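Local coordinates for probable chitinase (Chromobacterium violaceum, PDB 5JH8), which is probably a family 18 chitinase that binds chitin and hydrolyses its beta-1,4 linkages, at residues R20-F25 and I53-G58; D194-D199 and A283-A288; D201-R206 and A210-G215; P217-D222 and L299-D304; Y261-A264 and R268-V271. One frame throughout, in Å; residues are numbered along the deposited sequence.

Contact 1: R20-F25 and I53-G58; sequences RYAASF and ISFLLG
On the outer layer of the family 18 TIM barrel, the turn that leads from helix 14-20 into strand 27-35 packs against the next helix, 50-58, through Ala-22, Phe-25, Phe-55 and Leu-56. The contact is wholly apolar and consists of two separate touches. Ala-22 CB meets the rim of the Phe-55 ring in its plane, 3.8 Å from Phe-55 CE2 and equally near CZ, so the methyl sits at an edge and not over a face. Phe-55 reaches it because CG stands anti to the backbone N (chi1 172°), which carries the ring out from the helix toward the turn. In the second touch Phe-25 CE1 lies 4.1 Å from Leu-56 CD2; the methyl is again at the ring edge, and the two side chains cross at about a right angle. One face of the Phe-25 ring is backed from within its own turn by Ala-22 CA, 3.5 Å above the plane. The interface is small, 113 Å² over both sides. Helix 14-20 fills in around it, with Leu-18 touching both Phe-25 and Phe-55, while Leu-56 reaches Val-28 of strand 27-35 and Phe-25 rests on Trp-307 of helix 304-309.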
# COMPACT_ATOMS: atom_id res chain seq x y z
N ARG A 20 17.25 -8.88 -3.89
CA ARG A 20 16.98 -9.96 -4.83
C ARG A 20 16.09 -9.48 -5.97
O ARG A 20 16.26 -9.92 -7.12
CB ARG A 20 16.32 -11.15 -4.13
CG ARG A 20 16.19 -12.36 -5.01
CD ARG A 20 15.65 -13.57 -4.25
NE ARG A 20 15.50 -14.75 -5.09
CZ ARG A 20 16.47 -15.63 -5.32
NH1 ARG A 20 17.66 -15.48 -4.78
NH2 ARG A 20 16.22 -16.68 -6.08
N TYR A 21 15.15 -8.58 -5.69
CA TYR A 21 14.09 -8.26 -6.64
C TYR A 21 14.27 -6.89 -7.29
O TYR A 21 13.34 -6.37 -7.92
CB TYR A 21 12.71 -8.43 -5.98
CG TYR A 21 12.49 -9.86 -5.55
CD1 TYR A 21 12.59 -10.90 -6.47
CD2 TYR A 21 12.20 -10.19 -4.23
CE1 TYR A 21 12.43 -12.21 -6.09
CE2 TYR A 21 12.01 -11.49 -3.83
CZ TYR A 21 12.14 -12.50 -4.77
OH TYR A 21 11.94 -13.79 -4.35
N ALA A 22 15.45 -6.31 -7.19
CA ALA A 22 15.69 -4.96 -7.68
C ALA A 22 15.71 -4.83 -9.21
O ALA A 22 15.83 -3.71 -9.70
CB ALA A 22 17.01 -4.43 -7.12
N ALA A 23 15.63 -5.92 -9.96
CA ALA A 23 15.39 -5.85 -11.39
C ALA A 23 13.90 -5.89 -11.72
O ALA A 23 13.54 -5.69 -12.88
CB ALA A 23 16.11 -6.98 -12.12
N SER A 24 13.04 -6.14 -10.73
CA SER A 24 11.60 -6.28 -10.92
C SER A 24 10.82 -5.04 -10.54
O SER A 24 9.86 -4.72 -11.22
CB SER A 24 11.06 -7.45 -10.07
OG SER A 24 11.55 -8.71 -10.50
N PHE A 25 11.17 -4.36 -9.47
CA PHE A 25 10.56 -3.09 -9.13
C PHE A 25 11.44 -1.95 -9.65
O PHE A 25 12.61 -2.15 -9.96
CB PHE A 25 10.32 -2.97 -7.62
CG PHE A 25 11.55 -3.14 -6.76
CD1 PHE A 25 12.45 -2.11 -6.63
CD2 PHE A 25 11.76 -4.28 -6.03
CE1 PHE A 25 13.57 -2.23 -5.83
CE2 PHE A 25 12.87 -4.43 -5.25
CZ PHE A 25 13.79 -3.39 -5.15
N ILE A 53 18.80 2.61 1.51
CA ILE A 53 18.82 3.83 0.73
C ILE A 53 20.07 3.86 -0.16
O ILE A 53 19.99 4.17 -1.36
CB ILE A 53 18.72 5.06 1.65
CG1 ILE A 53 17.36 5.10 2.37
CG2 ILE A 53 18.97 6.35 0.88
CD1 ILE A 53 17.30 6.08 3.51
N SER A 54 21.22 3.51 0.40
CA SER A 54 22.46 3.49 -0.36
C SER A 54 22.39 2.51 -1.52
O SER A 54 22.89 2.80 -2.62
CB SER A 54 23.59 3.13 0.59
OG SER A 54 24.77 2.90 -0.11
N PHE A 55 21.82 1.33 -1.28
CA PHE A 55 21.67 0.35 -2.35
C PHE A 55 20.87 0.92 -3.50
O PHE A 55 21.24 0.78 -4.68
CB PHE A 55 21.01 -0.91 -1.77
CG PHE A 55 20.65 -1.91 -2.82
CD1 PHE A 55 21.62 -2.70 -3.42
CD2 PHE A 55 19.34 -2.05 -3.25
CE1 PHE A 55 21.29 -3.61 -4.42
CE2 PHE A 55 19.00 -2.97 -4.23
CZ PHE A 55 19.99 -3.74 -4.82
N LEU A 56 19.73 1.54 -3.18
CA LEU A 56 18.85 2.07 -4.21
C LEU A 56 19.50 3.22 -4.97
O LEU A 56 19.36 3.31 -6.19
CB LEU A 56 17.51 2.46 -3.59
CG LEU A 56 16.74 1.29 -3.00
CD1 LEU A 56 15.58 1.79 -2.16
CD2 LEU A 56 16.24 0.32 -4.09
N LEU A 57 20.22 4.10 -4.27
CA LEU A 57 20.94 5.16 -4.95
C LEU A 57 21.92 4.58 -5.95
O LEU A 57 22.03 5.06 -7.09
CB LEU A 57 21.66 6.04 -3.93
CG LEU A 57 20.77 6.97 -3.11
CD1 LEU A 57 21.49 7.54 -1.91
CD2 LEU A 57 20.18 8.09 -3.97
N GLY A 58 22.65 3.53 -5.55
CA GLY A 58 23.63 2.93 -6.45
C GLY A 58 23.00 2.27 -7.66
O GLY A 58 23.63 2.17 -8.72

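Contact 2: D194-D199 and A283-A288; sequences DWMEDD and ASLVNA
Leu-285 fits between Met-196 and Glu-197 of the facing helix, and its two methyls have different surroundings. On the buried side Leu-285 CD1 lies 3.8 Å from the selenium of Met-196, a selenomethionine, and 4.1 Å from Glu-197 CG. The Met-196 chain is straight through CG, which is anti to the backbone N (chi1 -179°), and then bends at chi3 (-60°), which brings SE alongside the leucine methyl with the two side chains at a slant to one another. Leu-285 accounts for 66 Å², a little over half of the 121 Å² buried in all.

These segments belong to helices 193-206 and 276-289, two members of the helical layer that surrounds the barrel of a family 18 hydrolase. They approach no nearer than 8.3 Å between the CA atoms of Glu-197 and Leu-285. Helix 276-289 is kinked here: the N atoms of Val-286 and Asn-287 lack the regular bond to the preceding turn, although Val-286 N reaches Ala-283 O at 3.1 Å. Met-196 continues inward to Asn-214 of strand 212-222.

The other side is looser. Glu-197, partly exposed, runs across Leu-285 at about a right angle, and its carboxylate atom OE2 stops 4.0 Å from Leu-285 CD2, a van der Waals approach without a hydrogen bond. Beyond it, Glu-197 also touches Tyr-289 of helix 276-289.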
# COMPACT_ATOMS: atom_id res chain seq x y z
N ASP A 194 -13.12 -7.77 -8.51
CA ASP A 194 -14.36 -7.04 -8.75
C ASP A 194 -14.38 -5.75 -7.92
O ASP A 194 -14.66 -4.66 -8.44
CB ASP A 194 -15.57 -7.94 -8.50
CG ASP A 194 -15.61 -8.59 -7.12
OD1 ASP A 194 -14.62 -8.64 -6.38
OD2 ASP A 194 -16.71 -9.11 -6.78
N TRP A 195 -14.05 -5.86 -6.64
CA TRP A 195 -13.91 -4.71 -5.76
C TRP A 195 -12.81 -3.77 -6.24
O TRP A 195 -13.00 -2.55 -6.27
CB TRP A 195 -13.62 -5.27 -4.36
CG TRP A 195 -13.23 -4.32 -3.30
CD1 TRP A 195 -14.06 -3.55 -2.55
CD2 TRP A 195 -11.90 -4.09 -2.78
NE1 TRP A 195 -13.35 -2.84 -1.61
CE2 TRP A 195 -12.02 -3.15 -1.74
CE3 TRP A 195 -10.63 -4.60 -3.09
CZ2 TRP A 195 -10.91 -2.70 -1.01
CZ3 TRP A 195 -9.54 -4.15 -2.37
CH2 TRP A 195 -9.69 -3.21 -1.33
N MSE A 196 -11.66 -4.32 -6.62
CA MSE A 196 -10.55 -3.53 -7.13
C MSE A 196 -10.97 -2.74 -8.36
O MSE A 196 -10.64 -1.57 -8.46
CB MSE A 196 -9.34 -4.42 -7.44
CG MSE A 196 -8.14 -3.65 -7.94
SE MSE A 196 -6.61 -4.81 -8.29
CE MSE A 196 -6.35 -5.54 -6.51
N GLU A 197 -11.67 -3.39 -9.29
CA GLU A 197 -12.10 -2.70 -10.50
C GLU A 197 -13.11 -1.61 -10.18
O GLU A 197 -13.07 -0.52 -10.77
CB GLU A 197 -12.65 -3.69 -11.51
CG GLU A 197 -11.54 -4.52 -12.14
CD GLU A 197 -12.03 -5.68 -12.98
OE1 GLU A 197 -13.18 -5.61 -13.47
OE2 GLU A 197 -11.26 -6.66 -13.14
N ASP A 198 -14.04 -1.87 -9.25
CA ASP A 198 -14.93 -0.81 -8.82
C ASP A 198 -14.15 0.35 -8.24
O ASP A 198 -14.46 1.52 -8.50
CB ASP A 198 -15.93 -1.31 -7.77
CG ASP A 198 -16.97 -2.26 -8.32
OD1 ASP A 198 -17.17 -2.32 -9.55
OD2 ASP A 198 -17.64 -2.93 -7.51
N ASP A 199 -13.14 0.05 -7.42
CA ASP A 199 -12.34 1.10 -6.81
C ASP A 199 -11.56 1.89 -7.86
O ASP A 199 -11.47 3.12 -7.78
CB ASP A 199 -11.34 0.50 -5.82
CG ASP A 199 -11.96 -0.29 -4.69
OD1 ASP A 199 -13.12 -0.07 -4.32
OD2 ASP A 199 -11.18 -1.13 -4.14
N ALA A 283 -2.04 -7.08 -11.88
CA ALA A 283 -1.03 -6.23 -12.51
C ALA A 283 -1.43 -5.80 -13.91
O ALA A 283 -1.11 -4.69 -14.35
CB ALA A 283 0.32 -6.94 -12.49
N SER A 284 -2.15 -6.67 -14.63
CA SER A 284 -2.58 -6.35 -15.99
C SER A 284 -3.57 -5.20 -16.01
O SER A 284 -3.78 -4.59 -17.06
CB SER A 284 -3.19 -7.58 -16.66
OG SER A 284 -4.55 -7.80 -16.31
N LEU A 285 -4.20 -4.91 -14.87
CA LEU A 285 -5.11 -3.76 -14.81
C LEU A 285 -4.38 -2.44 -15.06
O LEU A 285 -5.04 -1.47 -15.43
CB LEU A 285 -5.87 -3.72 -13.49
CG LEU A 285 -6.77 -4.94 -13.26
CD1 LEU A 285 -7.50 -4.79 -11.94
CD2 LEU A 285 -7.77 -5.18 -14.37
N VAL A 286 -3.06 -2.39 -14.87
CA VAL A 286 -2.31 -1.20 -15.25
C VAL A 286 -2.57 -0.87 -16.72
O VAL A 286 -2.88 0.27 -17.07
CB VAL A 286 -0.82 -1.41 -14.98
CG1 VAL A 286 0.01 -0.28 -15.59
CG2 VAL A 286 -0.56 -1.51 -13.48
N ASN A 287 -2.47 -1.87 -17.59
CA ASN A 287 -2.68 -1.62 -19.00
C ASN A 287 -4.14 -1.47 -19.34
O ASN A 287 -4.48 -0.69 -20.23
CB ASN A 287 -2.08 -2.75 -19.82
CG ASN A 287 -0.60 -2.85 -19.60
OD1 ASN A 287 0.08 -1.82 -19.53
ND2 ASN A 287 -0.10 -4.07 -19.45
N ALA A 288 -5.01 -2.18 -18.63
CA ALA A 288 -6.43 -2.09 -18.92
C ALA A 288 -6.97 -0.69 -18.66
O ALA A 288 -7.86 -0.22 -19.38
CB ALA A 288 -7.21 -3.14 -18.13

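Contact 3: D201-R206 and A210-G215; sequences DYAVER and AKILNG. With EDO (1,2-ethanediol), chain C.
Ile-212 is the one residue of 210-215 that touches 201-206, and it does so through its longer branch. Its CD1 lies 4.1 Å from Ala-203 CB, and Val-204 CG1 stands farther off, 4.5 Å from Ile-212 CG1. The isoleucine points toward the helix with CG1 anti to its carbonyl carbon (chi1 -63°), and a second bend at chi2 (-63°) lays CD1 against the alanine methyl. The closest backbone approach of the two segments is 7.4 Å, measured between the CA atoms of Val-204 and Ile-212.

One shell out, Arg-206 folds back on Tyr-202. Arg-206 NH1 donates to Tyr-202 O over 3.0 Å, on a lone pair and in the carbonyl plane, with an N-H...O angle of 151°. Tyr-202 CE1 sits 3.1 Å from the guanidinium plane of Arg-206, over the centre of one face. The guanidinium edge takes up a 1,2-ethanediol, probably from the crystallisation liquor: Arg-206 NE reaches O1 of the diol at 2.9 Å and Arg-206 NH2 the same oxygen at 3.1 Å, two N-H groups converging on one atom. Glu-153 binds both the diol and the Tyr-202 hydroxyl.

The two segments join helix 193-206 to strand 212-222, the second half of a beta-alpha-beta unit of the TIM barrel that starts with strand 172-176. Ile-212 and Ala-203 both also touch Ile-175 of that strand, parallel neighbour of 212-222, while Leu-163 of helix 163-169 flanks Ala-203.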
# COMPACT_ATOMS: atom_id res chain seq x y z
N ASP A 201 -12.34 2.17 -11.13
CA ASP A 201 -13.29 2.96 -11.91
C ASP A 201 -13.55 4.28 -11.21
O ASP A 201 -13.60 5.35 -11.84
CB ASP A 201 -14.63 2.21 -12.02
CG ASP A 201 -14.61 1.00 -12.93
OD1 ASP A 201 -13.62 0.78 -13.63
OD2 ASP A 201 -15.63 0.29 -12.97
N TYR A 202 -13.78 4.22 -9.90
CA TYR A 202 -14.05 5.40 -9.11
C TYR A 202 -12.86 6.35 -9.16
O TYR A 202 -13.01 7.56 -9.35
CB TYR A 202 -14.36 4.96 -7.68
CG TYR A 202 -14.55 6.07 -6.67
CD1 TYR A 202 -15.77 6.68 -6.50
CD2 TYR A 202 -13.49 6.50 -5.88
CE1 TYR A 202 -15.93 7.69 -5.59
CE2 TYR A 202 -13.64 7.52 -4.97
CZ TYR A 202 -14.86 8.10 -4.82
OH TYR A 202 -14.99 9.13 -3.92
N ALA A 203 -11.65 5.80 -8.98
CA ALA A 203 -10.44 6.62 -8.93
C ALA A 203 -10.17 7.31 -10.27
O ALA A 203 -9.87 8.50 -10.28
CB ALA A 203 -9.25 5.76 -8.51
N VAL A 204 -10.25 6.57 -11.39
CA VAL A 204 -9.84 7.15 -12.67
C VAL A 204 -10.88 8.12 -13.22
O VAL A 204 -10.55 8.94 -14.09
CB VAL A 204 -9.43 6.11 -13.73
CG1 VAL A 204 -8.33 5.19 -13.20
CG2 VAL A 204 -10.61 5.31 -14.21
N GLU A 205 -12.11 8.07 -12.74
CA GLU A 205 -13.05 9.12 -13.07
C GLU A 205 -12.64 10.44 -12.44
O GLU A 205 -12.90 11.52 -12.99
CB GLU A 205 -14.45 8.73 -12.59
CG GLU A 205 -15.50 9.78 -12.89
CD GLU A 205 -16.90 9.31 -12.51
OE1 GLU A 205 -17.23 8.14 -12.77
OE2 GLU A 205 -17.68 10.11 -11.96
N ARG A 206 -11.98 10.38 -11.28
CA ARG A 206 -11.69 11.54 -10.45
C ARG A 206 -10.25 12.02 -10.56
O ARG A 206 -9.98 13.18 -10.21
CB ARG A 206 -12.02 11.20 -8.99
CG ARG A 206 -13.52 11.18 -8.75
CD ARG A 206 -13.95 10.38 -7.54
NE ARG A 206 -15.41 10.36 -7.43
CZ ARG A 206 -16.21 9.57 -8.14
NH1 ARG A 206 -15.71 8.71 -9.02
NH2 ARG A 206 -17.52 9.64 -7.96
N ALA A 210 -2.99 8.01 -15.22
CA ALA A 210 -1.53 7.91 -15.14
C ALA A 210 -1.00 8.29 -13.77
O ALA A 210 0.16 8.00 -13.47
CB ALA A 210 -0.89 8.79 -16.20
N LYS A 211 -1.82 8.92 -12.92
CA LYS A 211 -1.43 9.25 -11.56
C LYS A 211 -1.92 8.24 -10.54
O LYS A 211 -1.80 8.48 -9.34
CB LYS A 211 -1.96 10.63 -11.19
CG LYS A 211 -1.42 11.77 -11.99
CD LYS A 211 -2.00 13.06 -11.43
CE LYS A 211 -0.98 14.13 -11.36
NZ LYS A 211 -1.52 15.31 -10.67
N ILE A 212 -2.51 7.14 -10.98
CA ILE A 212 -3.00 6.10 -10.08
C ILE A 212 -2.07 4.90 -10.13
O ILE A 212 -1.69 4.44 -11.21
CB ILE A 212 -4.44 5.71 -10.46
CG1 ILE A 212 -5.40 6.89 -10.30
CG2 ILE A 212 -4.90 4.47 -9.69
CD1 ILE A 212 -5.56 7.41 -8.91
N LEU A 213 -1.74 4.38 -8.95
CA LEU A 213 -1.15 3.06 -8.80
C LEU A 213 -2.19 2.17 -8.12
O LEU A 213 -2.78 2.59 -7.12
CB LEU A 213 0.10 3.10 -7.91
CG LEU A 213 1.14 4.15 -8.22
CD1 LEU A 213 2.17 4.16 -7.13
CD2 LEU A 213 1.80 3.90 -9.58
N ASN A 214 -2.44 0.97 -8.65
CA ASN A 214 -3.18 0.00 -7.86
C ASN A 214 -2.24 -0.65 -6.85
O ASN A 214 -1.04 -0.38 -6.81
CB ASN A 214 -3.99 -0.97 -8.72
CG ASN A 214 -3.14 -1.96 -9.47
OD1 ASN A 214 -1.98 -1.71 -9.77
ND2 ASN A 214 -3.74 -3.11 -9.80
N GLY A 215 -2.83 -1.51 -6.03
CA GLY A 215 -2.09 -2.19 -4.97
C GLY A 215 -2.37 -3.68 -5.02
O GLY A 215 -3.52 -4.12 -5.17
C1 EDO C . -17.47 12.97 -4.97
O1 EDO C . -17.26 11.73 -5.65
C2 EDO C . -16.39 13.97 -5.38
O2 EDO C . -15.39 13.30 -6.15

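Contact 4: P217-D222 and L299-D304; sequences PAYGYD and LGMEDD. With 6KY ((2S)-2-(dimethylamino)-4-(methylselanyl)butanoic acid), chain E.
Ala-218 and Tyr-219 pack against Met-301 and Glu-302 where strand 212-222 and the loop after strand 293-297 run out from the TIM barrel, beside the pocket that holds the modified selenomethionine (2S)-2-(dimethylamino)-4-(methylselanyl)butanoic acid. The packing contacts come first. Ala-218 O lies 3.4 Å from Met-301 CB, the closest approach across the segments. Ala-218 CB points at the loop and lies 4.0 Å from Met-301 CB, with Glu-302 CB slightly farther away, and all four touching residues are buried.

A Met-aromatic contact follows. The selenium of Met-301, a selenomethionine, is 3.8 Å from Tyr-219 CD1 and 4.9 Å from the ring centroid, at 66° from the ring normal, an oblique approach. Met-301 runs extended beyond CG (chi2 -177°), side by side with Tyr-219 and pointing the same way.

Ligand contacts are mainly to methyl groups. Tyr-219 OH lies 3.2 Å from the N-methyl carbon CN2 of the ligand. Tyr-221 OH is 3.3 Å from the ligand methyl carbon CE. Both hydroxyls are hydrogen-bonded to Asp-179 OD1, and the ligand is bound by OD2 of the same carboxylate, so Asp-179 links the two tyrosines with the bound group. Met-231 of strand 230-233 touches Tyr-219, Tyr-221 and Met-301.

Hydrogen bonds engage both carboxylate oxygens of Glu-302. The side chain turns back at chi2 (-80°) and leads away from the strand; OE2 bonds to Trp-307 NE1 of helix 304-309, while within the loop Glu-302 OE1 accepts Gly-300 N at 2.8 Å on its syn side.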
# COMPACT_ATOMS: atom_id res chain seq x y z
N PRO A 217 -1.38 -7.31 -2.89
CA PRO A 217 -0.77 -7.85 -1.68
C PRO A 217 0.07 -9.09 -1.98
O PRO A 217 -0.31 -9.94 -2.77
CB PRO A 217 -1.99 -8.23 -0.84
CG PRO A 217 -3.00 -8.70 -1.89
CD PRO A 217 -2.78 -7.77 -3.08
N ALA A 218 1.20 -9.19 -1.28
CA ALA A 218 2.00 -10.41 -1.22
C ALA A 218 1.65 -11.24 -0.01
O ALA A 218 2.50 -11.85 0.64
CB ALA A 218 3.49 -10.07 -1.26
N TYR A 219 0.35 -11.27 0.31
CA TYR A 219 -0.15 -11.96 1.48
C TYR A 219 -1.64 -12.19 1.28
O TYR A 219 -2.28 -11.60 0.39
CB TYR A 219 0.09 -11.16 2.79
CG TYR A 219 -0.70 -9.86 2.84
CD1 TYR A 219 -0.21 -8.68 2.30
CD2 TYR A 219 -1.96 -9.84 3.39
CE1 TYR A 219 -0.96 -7.54 2.28
CE2 TYR A 219 -2.74 -8.70 3.36
CZ TYR A 219 -2.24 -7.55 2.80
OH TYR A 219 -2.97 -6.39 2.74
N GLY A 220 -2.18 -13.03 2.16
CA GLY A 220 -3.60 -13.17 2.38
C GLY A 220 -3.84 -13.31 3.86
O GLY A 220 -2.95 -13.02 4.67
N TYR A 221 -5.04 -13.74 4.25
CA TYR A 221 -5.34 -13.98 5.65
C TYR A 221 -5.89 -15.39 5.85
O TYR A 221 -6.56 -15.98 4.99
CB TYR A 221 -6.35 -12.95 6.20
CG TYR A 221 -5.80 -11.55 6.24
CD1 TYR A 221 -4.74 -11.22 7.06
CD2 TYR A 221 -6.36 -10.55 5.48
CE1 TYR A 221 -4.21 -9.94 7.10
CE2 TYR A 221 -5.85 -9.25 5.51
CZ TYR A 221 -4.77 -8.96 6.32
OH TYR A 221 -4.23 -7.71 6.38
N ASP A 222 -5.56 -15.91 7.03
CA ASP A 222 -6.00 -17.21 7.51
C ASP A 222 -6.88 -16.96 8.73
O ASP A 222 -6.38 -16.57 9.79
CB ASP A 222 -4.78 -18.04 7.86
CG ASP A 222 -5.11 -19.41 8.43
OD1 ASP A 222 -6.26 -19.63 8.83
OD2 ASP A 222 -4.18 -20.24 8.48
N LEU A 299 7.91 -6.18 0.56
CA LEU A 299 9.15 -6.94 0.45
C LEU A 299 9.40 -7.77 1.71
O LEU A 299 9.32 -7.28 2.83
CB LEU A 299 10.31 -5.98 0.21
CG LEU A 299 10.33 -5.28 -1.15
CD1 LEU A 299 11.28 -4.10 -1.09
CD2 LEU A 299 10.73 -6.21 -2.32
N GLY A 300 9.74 -9.04 1.50
CA GLY A 300 9.99 -9.96 2.57
C GLY A 300 8.89 -10.99 2.73
O GLY A 300 9.09 -11.98 3.44
N MSE A 301 7.75 -10.78 2.10
CA MSE A 301 6.64 -11.71 2.21
C MSE A 301 6.57 -12.71 1.06
O MSE A 301 5.74 -13.63 1.08
CB MSE A 301 5.32 -10.92 2.21
CG MSE A 301 5.20 -9.94 3.32
SE MSE A 301 3.44 -9.13 3.18
CE MSE A 301 3.59 -7.85 4.66
N GLU A 302 7.36 -12.48 0.03
CA GLU A 302 7.17 -13.09 -1.28
C GLU A 302 8.26 -14.11 -1.61
O GLU A 302 9.18 -14.35 -0.83
CB GLU A 302 7.05 -12.01 -2.35
CG GLU A 302 8.36 -11.40 -2.86
CD GLU A 302 8.98 -10.35 -1.97
OE1 GLU A 302 9.25 -10.62 -0.78
OE2 GLU A 302 9.25 -9.23 -2.47
N ASP A 303 8.12 -14.70 -2.78
CA ASP A 303 9.16 -15.52 -3.38
C ASP A 303 9.23 -15.18 -4.86
O ASP A 303 8.54 -14.27 -5.34
CB ASP A 303 8.94 -17.02 -3.10
CG ASP A 303 7.65 -17.54 -3.66
OD1 ASP A 303 7.21 -17.05 -4.72
OD2 ASP A 303 7.04 -18.42 -3.00
N ASP A 304 10.06 -15.90 -5.62
CA ASP A 304 10.32 -15.52 -7.00
C ASP A 304 9.05 -15.57 -7.85
O ASP A 304 8.90 -14.77 -8.77
CB ASP A 304 11.37 -16.43 -7.62
CG ASP A 304 12.76 -16.25 -7.04
OD1 ASP A 304 12.98 -15.37 -6.19
OD2 ASP A 304 13.63 -17.03 -7.47
N 6KY E . -2.29 -4.45 5.52
CA 6KY E . -2.31 -3.48 6.66
C 6KY E . -0.94 -2.87 6.84
O 6KY E . -0.01 -3.57 7.23
CB 6KY E . -2.82 -4.10 7.98
CG 6KY E . -4.28 -4.57 7.87
SE 6KY E . -5.03 -5.24 9.55
CE 6KY E . -4.10 -6.96 9.54
CN1 6KY E . -1.59 -5.72 5.82
CN2 6KY E . -1.69 -3.88 4.29

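Contact 5: Y261-A264 and R268-V271; sequences YGAA and RHTV
Tyr-261 and His-269 face each other as an antiparallel hydrogen-bonded pair of a beta hairpin, their side chains on the same face of the sheet. The backbone bonds are unequal: His-269 N to Tyr-261 O is 2.8 Å, whereas Tyr-261 N to His-269 O is 3.2 Å.

From CB outward, the tyrosine first turns between its own backbone N and carbonyl carbon (chi1 65°), which turns the ring toward the side chain of His-269. His-269 CB then stands over the Tyr-261 ring, 3.6 Å from the centroid and 17° off the normal, a CH-pi contact. At the rim, Tyr-261 CE2 meets Val-271 CG2 at the ring edge, 4.1 Å away; Tyr-261 CE1 lies over the imidazole face, toward its rim. The two ring planes are inclined by only 19° yet strongly offset, with little overlap. At the tip, Tyr-261 OH is hydrogen-bonded to OD2 of Asp-222, whose OD1 is hydrogen-bonded to His-269 ND1; one carboxylate thus spans both polar ends. Ala-263 CB adds a touch at 3.8 Å from His-269 CD2.

Strand 256-262 pairs with 268-273, which in turn runs antiparallel beside strand 212-222, the source of Asp-222. Helix 237-244 packs against the tyrosine: Leu-240 touches Tyr-261 and Val-271, and Tyr-244 stacks on the Tyr-261 ring.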
# COMPACT_ATOMS: atom_id res chain seq x y z
N TYR A 261 -9.28 -25.70 6.04
CA TYR A 261 -8.65 -26.85 6.66
C TYR A 261 -9.13 -26.97 8.10
O TYR A 261 -9.60 -26.00 8.70
CB TYR A 261 -7.13 -26.74 6.57
CG TYR A 261 -6.48 -25.61 7.35
CD1 TYR A 261 -6.11 -25.77 8.67
CD2 TYR A 261 -6.19 -24.39 6.74
CE1 TYR A 261 -5.48 -24.76 9.37
CE2 TYR A 261 -5.55 -23.37 7.44
CZ TYR A 261 -5.21 -23.57 8.76
OH TYR A 261 -4.58 -22.58 9.47
N GLY A 262 -9.03 -28.19 8.64
CA GLY A 262 -9.36 -28.44 10.02
C GLY A 262 -8.10 -28.49 10.85
O GLY A 262 -7.22 -29.33 10.63
N ALA A 263 -8.00 -27.56 11.80
CA ALA A 263 -6.84 -27.48 12.67
C ALA A 263 -6.97 -28.48 13.82
O ALA A 263 -8.05 -28.98 14.12
CB ALA A 263 -6.69 -26.07 13.24
N ALA A 264 -5.84 -28.76 14.47
CA ALA A 264 -5.81 -29.77 15.52
C ALA A 264 -6.71 -29.40 16.70
O ALA A 264 -7.20 -30.29 17.41
CB ALA A 264 -4.37 -29.98 16.00
N ARG A 268 -12.31 -24.89 12.09
CA ARG A 268 -12.26 -24.94 10.64
C ARG A 268 -11.81 -23.58 10.13
O ARG A 268 -12.57 -22.60 10.20
CB ARG A 268 -13.61 -25.31 10.03
CG ARG A 268 -13.55 -25.41 8.51
CD ARG A 268 -14.80 -26.00 7.90
NE ARG A 268 -14.71 -26.07 6.44
CZ ARG A 268 -15.25 -25.19 5.60
NH1 ARG A 268 -15.92 -24.14 6.05
NH2 ARG A 268 -15.11 -25.37 4.29
N HIS A 269 -10.59 -23.53 9.60
CA HIS A 269 -10.00 -22.30 9.09
C HIS A 269 -10.43 -22.04 7.66
O HIS A 269 -10.76 -22.96 6.90
CB HIS A 269 -8.48 -22.41 9.15
CG HIS A 269 -7.93 -22.23 10.52
ND1 HIS A 269 -7.00 -21.26 10.84
CD2 HIS A 269 -8.18 -22.90 11.67
CE1 HIS A 269 -6.69 -21.35 12.12
NE2 HIS A 269 -7.40 -22.33 12.65
N THR A 270 -10.39 -20.75 7.29
CA THR A 270 -10.65 -20.30 5.94
C THR A 270 -9.52 -19.35 5.56
O THR A 270 -9.25 -18.40 6.29
CB THR A 270 -11.96 -19.52 5.88
OG1 THR A 270 -13.04 -20.33 6.33
CG2 THR A 270 -12.30 -19.11 4.49
N VAL A 271 -8.87 -19.63 4.43
CA VAL A 271 -7.82 -18.77 3.90
C VAL A 271 -8.32 -18.14 2.62
O VAL A 271 -8.92 -18.81 1.78
CB VAL A 271 -6.54 -19.58 3.62
CG1 VAL A 271 -5.47 -18.72 2.92
CG2 VAL A 271 -6.00 -20.19 4.91

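How the contacts relate
Contacts 2, 3 and 4 are buried, whereas contacts 1 and 5 are partly buried and lie farther from the chain centre. Helix 193-206 serves both contact 2 and contact 3; their centres are about 9 Å apart, and they touch through Met-196 and Asn-214. Strand 212-222 carries contact 3 at its start and contact 4 at its outer end, where Asp-222 reaches the rings of contact 5. Contact 1 is tied to contact 4 by polar groups: Arg-20 and Tyr-21 both hold Asp-304. Contacts 1 and 3 rest on apolar packing; contacts 2 and 4 both use a selenomethionine, against a leucine methyl in one and a tyrosine ring beside a ligand pocket in the other. Contact 5 alone has cross-segment hydrogen bonds.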